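Side-chain contacts in putative TOXIN related protein (Parabacteroides distasonis ATCC 8503, PDB 3K0Y), which is of unknown function, though named as toxin-related, and combines a NigD-like N-terminal OB domain with a C-terminal beta-sandwich domain: residues A96-I100 and Y101-P105; N189-S193 and E194-A198. All coordinates share one frame; numbering follows the deposited sequence.

Contact 1: A96-I100 and Y101-P105; sequences ANDSI and YGTDP
Tyr101 meets two residues of 96-100 with its ring, Ile100 over a face and Asn97 at the edge. The Ile100 contact is a CH-pi interaction between sequence neighbours. The methyl carbon CG2 of Ile100 stands 3.9 Å from the centroid of the Tyr101 ring, only 8° off the ring normal. Ile100 holds CG2 opposite its own backbone N, and the two side chains run side by side in the same direction. Asn97 approaches differently. Asn97 OD1 lies in the plane of the Tyr101 ring, 3.5 Å from CE2 of Tyr101, and the amide is turned 53° against the ring. That amide is fixed from outside the contact: Asn97 OD1 accepts from Glu93 N, and ND2 is hydrogen-bonded to Asn92 OD1. The far end of the tyrosine is held too, since its OH bonds to Lys91 O.

Two backbone hydrogen bonds close the turn. Tyr101 N donates to Asn97 O at 2.7 Å, and Gly102 N donates to Asp98 O at 2.9 Å. The second is the more bent, with its donor well above the carbonyl plane. Both are i to i+4 bonds of the short helix 97-101 in the C-terminal beta-sandwich domain. Gly102 ends the helix with a positive phi of 97°. At its backbone angles a CB would press on the carbonyl O of Tyr101, which accounts for glycine here.

Beyond the glycine, Thr103 points its CB toward the helix, and its methyl CG2 packs against the Asp98 carboxylate. Thr103 CG2 sits 3.5 Å from Asp98 OD1, and the two side chains cross at about a right angle. The same OD1 forms a salt bridge with NH1 of Arg153, which belongs to strand 149-155. Arg153 NH1 also donates to Gly102 O.

Contact 2: N189-S193 and E194-A198; sequences NYWTS and EGKQA
Tyr190 pairs with Gln197 and Thr192 with Gly195 as antiparallel hydrogen-bonded pairs, and a type I turn from Thr192 to Gly195 joins the strands into a tight beta hairpin. Tyr190 N donates to Gln197 O at 2.9 Å, and Gln197 N returns a bond to Tyr190 O that is nearly straight (173° at the hydrogen). Gly195 has a positive phi, where a CB would collide with the carbonyl O of Glu194.

Trp191 and Lys196 form a non-hydrogen-bonded pair. They lie side by side and point the same way. The lysine chain is extended from its backbone onward, with CG anti to N (chi1 -164°). This brings Lys196 CG to 3.2 Å from Trp191 NE1. Further along, Lys196 CE packs 3.7 Å from CG of Asn189. The asparagine oxygen, Asn189 OD1, also meets Ala198 CB at 3.4 Å.

On the other face, the Tyr190 ring and Gln197 cross obliquely, with Gln197 CB 3.6 Å from Tyr190 CZ. Gln197 bends at chi2 (-101°), which carries its amide across toward Thr192. There Gln197 OE1 is 3.1 Å from Thr192 OG1, while Gly195 O is also close to that hydroxyl. Thr192 OG1 itself accepts a weak bond from Glu194 N, tying the threonine to the turn. The methyl Thr192 CG2 touches Gln197 CG at 3.4 Å.

The hairpin is made of strands 184-192 and 195-203, with 195-203 outermost in a four-stranded mixed sheet. Asn189 makes backbone bonds to Leu150 and Phe152 of the adjoining strand 149-155. Trp191 packs on Glu151 and Arg153 of that strand, and Tyr190 on Phe152 and on the ring of Tyr199.

Contact 1 comes first along the chain, and contact 2 follows after several strands. Both fall in the NigD-like C-terminal beta-sandwich range, on the same side of the chain's centre, with their own centres about 13 Å apart. They touch directly: Pro105 CB packs 3.4 Å from Thr192 C, so the loop leaving helix 97-101 reaches the hairpin turn. A backbone hydrogen bond between Trp191 and Val106 lies next to this contact. Strand 149-155 is their common neighbour. Its Arg153 meets the helix segment and also Trp191. The small helix, the loop after it and the hairpin thus pack together at one end of the four-stranded sheet.

Contact 1: A96-I100 and Y101-P105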
ATOM      1  N   ALA A  96      -2.870  -9.231  22.053  1.00 44.83           N
ATOM      2  CA  ALA A  96      -3.321  -7.819  22.061  1.00 44.51           C
ATOM      3  C   ALA A  96      -3.565  -7.243  20.619  1.00 44.40           C
ATOM      4  O   ALA A  96      -3.864  -6.064  20.454  1.00 44.24           O
ATOM      5  CB  ALA A  96      -2.305  -6.978  22.802  1.00 42.85           C
ATOM      6  N   ASN A  97      -3.458  -8.065  19.578  1.00 44.69           N
ATOM      7  CA  ASN A  97      -3.696  -7.592  18.209  1.00 44.01           C
ATOM      8  C   ASN A  97      -5.063  -6.984  17.994  1.00 43.97           C
ATOM      9  O   ASN A  97      -5.160  -5.915  17.408  1.00 45.04           O
ATOM     10  CB  ASN A  97      -3.479  -8.707  17.168  1.00 44.18           C
ATOM     11  CG  ASN A  97      -2.015  -8.908  16.848  1.00 44.93           C
ATOM     12  OD1 ASN A  97      -1.148  -8.065  17.196  1.00 44.09           O
ATOM     13  ND2 ASN A  97      -1.721 -10.002  16.165  1.00 45.64           N
ATOM     14  N   ASP A  98      -6.117  -7.649  18.425  1.00 43.85           N
ATOM     15  CA  ASP A  98      -7.462  -7.132  18.249  1.00 45.15           C
ATOM     16  C   ASP A  98      -7.637  -5.806  18.908  1.00 46.16           C
ATOM     17  O   ASP A  98      -8.197  -4.912  18.302  1.00 46.78           O
ATOM     18  CB  ASP A  98      -8.515  -8.064  18.810  1.00 45.65           C
ATOM     19  CG  ASP A  98      -8.780  -9.240  17.906  1.00 46.99           C
ATOM     20  OD1 ASP A  98      -8.339  -9.215  16.738  1.00 49.08           O
ATOM     21  OD2 ASP A  98      -9.420 -10.181  18.368  1.00 50.57           O
ATOM     22  N   SER A  99      -7.143  -5.696  20.144  1.00 46.34           N
ATOM     23  CA  SER A  99      -7.250  -4.487  20.922  1.00 46.37           C
ATOM     24  C   SER A  99      -6.415  -3.319  20.390  1.00 45.83           C
ATOM     25  O   SER A  99      -6.868  -2.188  20.437  1.00 47.02           O
ATOM     26  CB  SER A  99      -6.838  -4.751  22.375  1.00 46.31           C
ATOM     27  OG  SER A  99      -6.802  -3.494  23.006  1.00 50.08           O
ATOM     28  N   ILE A 100      -5.190  -3.581  19.945  1.00 44.02           N
ATOM     29  CA  ILE A 100      -4.337  -2.537  19.456  1.00 43.00           C
ATOM     30  C   ILE A 100      -4.686  -2.208  17.981  1.00 43.57           C
ATOM     31  O   ILE A 100      -4.864  -1.028  17.621  1.00 42.97           O
ATOM     32  CB  ILE A 100      -2.873  -2.915  19.590  1.00 43.06           C
ATOM     33  CG1 ILE A 100      -2.427  -2.835  21.069  1.00 44.41           C
ATOM     34  CG2 ILE A 100      -1.989  -1.998  18.722  1.00 40.82           C
ATOM     35  CD1 ILE A 100      -1.277  -3.814  21.420  1.00 44.34           C
ATOM     36  N   TYR A 101      -4.828  -3.242  17.150  1.00 42.88           N
ATOM     37  CA  TYR A 101      -4.963  -3.032  15.729  1.00 43.94           C
ATOM     38  C   TYR A 101      -6.385  -2.923  15.245  1.00 43.73           C
ATOM     39  O   TYR A 101      -6.601  -2.407  14.160  1.00 44.29           O
ATOM     40  CB  TYR A 101      -4.186  -4.075  14.937  1.00 43.89           C
ATOM     41  CG  TYR A 101      -2.712  -3.955  15.156  1.00 44.19           C
ATOM     42  CD1 TYR A 101      -2.052  -2.785  14.832  1.00 44.88           C
ATOM     43  CD2 TYR A 101      -1.970  -5.009  15.685  1.00 44.10           C
ATOM     44  CE1 TYR A 101      -0.714  -2.668  15.005  1.00 45.60           C
ATOM     45  CE2 TYR A 101      -0.595  -4.901  15.851  1.00 43.60           C
ATOM     46  CZ  TYR A 101       0.018  -3.730  15.520  1.00 43.49           C
ATOM     47  OH  TYR A 101       1.362  -3.555  15.676  1.00 40.93           O
ATOM     48  N   GLY A 102      -7.344  -3.384  16.036  1.00 44.30           N
ATOM     49  CA  GLY A 102      -8.766  -3.117  15.777  1.00 44.51           C
ATOM     50  C   GLY A 102      -9.469  -4.249  15.048  1.00 45.23           C
ATOM     51  O   GLY A 102      -8.841  -5.104  14.466  1.00 45.00           O
ATOM     52  N   THR A 103     -10.789  -4.259  15.108  1.00 45.62           N
ATOM     53  CA  THR A 103     -11.593  -5.288  14.476  1.00 46.59           C
ATOM     54  C   THR A 103     -12.751  -4.630  13.726  1.00 46.70           C
ATOM     55  O   THR A 103     -13.767  -5.284  13.391  1.00 47.36           O
ATOM     56  CB  THR A 103     -12.137  -6.273  15.521  1.00 46.29           C
ATOM     57  OG1 THR A 103     -12.723  -5.526  16.572  1.00 45.58           O
ATOM     58  CG2 THR A 103     -11.020  -7.119  16.092  1.00 47.68           C
ATOM     59  N   ASP A 104     -12.577  -3.349  13.435  1.00 45.38           N
ATOM     60  CA  ASP A 104     -13.631  -2.566  12.845  1.00 45.20           C
ATOM     61  C   ASP A 104     -13.709  -2.907  11.351  1.00 44.53           C
ATOM     62  O   ASP A 104     -12.749  -2.705  10.621  1.00 43.40           O
ATOM     63  CB  ASP A 104     -13.358  -1.090  13.064  1.00 45.25           C
ATOM     64  CG  ASP A 104     -13.579  -0.681  14.509  1.00 47.50           C
ATOM     65  OD1 ASP A 104     -14.658  -0.990  15.046  1.00 48.15           O
ATOM     66  OD2 ASP A 104     -12.681  -0.050  15.093  1.00 48.18           O
ATOM     67  N   PRO A 105     -14.864  -3.398  10.900  1.00 44.16           N
ATOM     68  CA  PRO A 105     -14.926  -3.871   9.535  1.00 44.02           C
ATOM     69  C   PRO A 105     -14.670  -2.817   8.460  1.00 43.08           C
ATOM     70  O   PRO A 105     -14.837  -1.620   8.662  1.00 42.74           O
ATOM     71  CB  PRO A 105     -16.339  -4.490   9.437  1.00 44.26           C
ATOM     72  CG  PRO A 105     -17.133  -3.753  10.464  1.00 44.62           C
ATOM     73  CD  PRO A 105     -16.154  -3.562  11.597  1.00 44.60           C
TER

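Contact 2: N189-S193 and E194-A198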
ATOM      1  N   ASN A 189      -5.883 -11.493   4.801  1.00 41.49           N
ATOM      2  CA  ASN A 189      -7.134 -11.494   5.512  1.00 43.24           C
ATOM      3  C   ASN A 189      -7.535 -10.088   5.964  1.00 45.62           C
ATOM      4  O   ASN A 189      -6.670  -9.243   6.279  1.00 45.71           O
ATOM      5  CB  ASN A 189      -6.994 -12.425   6.725  1.00 43.21           C
ATOM      6  CG  ASN A 189      -6.805 -13.871   6.307  1.00 44.92           C
ATOM      7  OD1 ASN A 189      -7.622 -14.392   5.584  1.00 50.02           O
ATOM      8  ND2 ASN A 189      -5.724 -14.485   6.694  1.00 43.48           N
ATOM      9  N   TYR A 190      -8.836  -9.814   5.934  1.00 47.41           N
ATOM     10  CA  TYR A 190      -9.400  -8.544   6.423  1.00 49.36           C
ATOM     11  C   TYR A 190     -10.786  -8.850   6.948  1.00 50.30           C
ATOM     12  O   TYR A 190     -11.321  -9.912   6.649  1.00 51.09           O
ATOM     13  CB  TYR A 190      -9.452  -7.488   5.308  1.00 49.89           C
ATOM     14  CG  TYR A 190     -10.260  -7.895   4.114  1.00 50.73           C
ATOM     15  CD1 TYR A 190      -9.745  -8.758   3.178  1.00 53.55           C
ATOM     16  CD2 TYR A 190     -11.543  -7.403   3.914  1.00 53.57           C
ATOM     17  CE1 TYR A 190     -10.484  -9.156   2.097  1.00 54.76           C
ATOM     18  CE2 TYR A 190     -12.286  -7.797   2.836  1.00 55.74           C
ATOM     19  CZ  TYR A 190     -11.745  -8.663   1.924  1.00 56.50           C
ATOM     20  OH  TYR A 190     -12.478  -9.068   0.823  1.00 60.35           O
ATOM     21  N   TRP A 191     -11.365  -7.938   7.716  1.00 51.69           N
ATOM     22  CA  TRP A 191     -12.665  -8.164   8.338  1.00 53.16           C
ATOM     23  C   TRP A 191     -13.702  -7.227   7.798  1.00 52.34           C
ATOM     24  O   TRP A 191     -13.454  -6.034   7.594  1.00 50.99           O
ATOM     25  CB  TRP A 191     -12.583  -8.107   9.863  1.00 54.52           C
ATOM     26  CG  TRP A 191     -11.864  -9.313  10.312  1.00 63.30           C
ATOM     27  CD1 TRP A 191     -12.377 -10.598  10.480  1.00 68.45           C
ATOM     28  CD2 TRP A 191     -10.453  -9.419  10.513  1.00 70.79           C
ATOM     29  NE1 TRP A 191     -11.354 -11.473  10.805  1.00 70.81           N
ATOM     30  CE2 TRP A 191     -10.170 -10.772  10.836  1.00 72.27           C
ATOM     31  CE3 TRP A 191      -9.396  -8.500  10.451  1.00 71.18           C
ATOM     32  CZ2 TRP A 191      -8.877 -11.207  11.115  1.00 73.81           C
ATOM     33  CZ3 TRP A 191      -8.117  -8.947  10.732  1.00 72.48           C
ATOM     34  CH2 TRP A 191      -7.870 -10.271  11.068  1.00 72.10           C
ATOM     35  N   THR A 192     -14.862  -7.819   7.512  1.00 51.78           N
ATOM     36  CA  THR A 192     -15.975  -7.130   6.919  1.00 51.80           C
ATOM     37  C   THR A 192     -17.182  -7.307   7.817  1.00 51.81           C
ATOM     38  O   THR A 192     -17.114  -7.988   8.839  1.00 50.41           O
ATOM     39  CB  THR A 192     -16.301  -7.679   5.506  1.00 51.56           C
ATOM     40  OG1 THR A 192     -16.951  -8.957   5.613  1.00 52.69           O
ATOM     41  CG2 THR A 192     -15.049  -7.824   4.703  1.00 50.57           C
ATOM     42  N   SER A 193     -18.276  -6.667   7.417  1.00 52.81           N
ATOM     43  CA  SER A 193     -19.530  -6.714   8.145  1.00 54.17           C
ATOM     44  C   SER A 193     -20.151  -8.109   8.081  1.00 54.77           C
ATOM     45  O   SER A 193     -20.956  -8.458   8.926  1.00 55.68           O
ATOM     46  CB  SER A 193     -20.500  -5.702   7.549  1.00 54.21           C
ATOM     47  OG  SER A 193     -20.770  -6.045   6.199  1.00 54.47           O
ATOM     48  N   GLU A 194     -19.783  -8.894   7.073  1.00 55.58           N
ATOM     49  CA  GLU A 194     -20.202 -10.306   6.997  1.00 56.35           C
ATOM     50  C   GLU A 194     -19.034 -11.264   7.322  1.00 55.46           C
ATOM     51  O   GLU A 194     -19.027 -12.393   6.871  1.00 55.24           O
ATOM     52  CB  GLU A 194     -20.855 -10.625   5.635  1.00 56.82           C
ATOM     53  CG  GLU A 194     -19.988 -10.428   4.375  1.00 59.45           C
ATOM     54  CD  GLU A 194     -20.848 -10.355   3.090  1.00 65.35           C
ATOM     55  OE1 GLU A 194     -21.568  -9.335   2.926  1.00 68.11           O
ATOM     56  OE2 GLU A 194     -20.824 -11.315   2.256  1.00 67.42           O
ATOM     57  N   GLY A 195     -18.060 -10.777   8.104  1.00 54.41           N
ATOM     58  CA  GLY A 195     -17.010 -11.602   8.702  1.00 53.28           C
ATOM     59  C   GLY A 195     -15.645 -11.505   8.041  1.00 53.01           C
ATOM     60  O   GLY A 195     -15.407 -10.659   7.172  1.00 51.88           O
ATOM     61  N   LYS A 196     -14.762 -12.412   8.456  1.00 52.88           N
ATOM     62  CA  LYS A 196     -13.430 -12.565   7.893  1.00 53.39           C
ATOM     63  C   LYS A 196     -13.452 -12.994   6.434  1.00 52.90           C
ATOM     64  O   LYS A 196     -14.124 -13.965   6.117  1.00 53.68           O
ATOM     65  CB  LYS A 196     -12.642 -13.603   8.689  1.00 53.54           C
ATOM     66  CG  LYS A 196     -11.124 -13.582   8.457  1.00 56.25           C
ATOM     67  CD  LYS A 196     -10.437 -14.818   9.066  1.00 59.08           C
ATOM     68  CE  LYS A 196      -8.913 -14.668   9.205  1.00 60.50           C
ATOM     69  NZ  LYS A 196      -8.355 -15.557  10.311  1.00 62.30           N
ATOM     70  N   GLN A 197     -12.697 -12.288   5.569  1.00 51.73           N
ATOM     71  CA  GLN A 197     -12.449 -12.692   4.178  1.00 51.23           C
ATOM     72  C   GLN A 197     -10.972 -12.653   3.901  1.00 50.34           C
ATOM     73  O   GLN A 197     -10.214 -12.094   4.679  1.00 50.43           O
ATOM     74  CB  GLN A 197     -13.078 -11.771   3.140  1.00 51.18           C
ATOM     75  CG  GLN A 197     -14.161 -10.891   3.597  1.00 53.80           C
ATOM     76  CD  GLN A 197     -15.506 -11.401   3.244  1.00 57.32           C
ATOM     77  OE1 GLN A 197     -16.473 -10.625   3.088  1.00 62.39           O
ATOM     78  NE2 GLN A 197     -15.607 -12.695   3.117  1.00 58.02           N
ATOM     79  N   ALA A 198     -10.609 -13.164   2.739  1.00 48.64           N
ATOM     80  CA  ALA A 198      -9.234 -13.366   2.304  1.00 49.47           C
ATOM     81  C   ALA A 198      -9.090 -12.958   0.836  1.00 50.30           C
ATOM     82  O   ALA A 198      -9.989 -13.155   0.017  1.00 49.12           O
ATOM     83  CB  ALA A 198      -8.827 -14.831   2.424  1.00 48.90           C
TER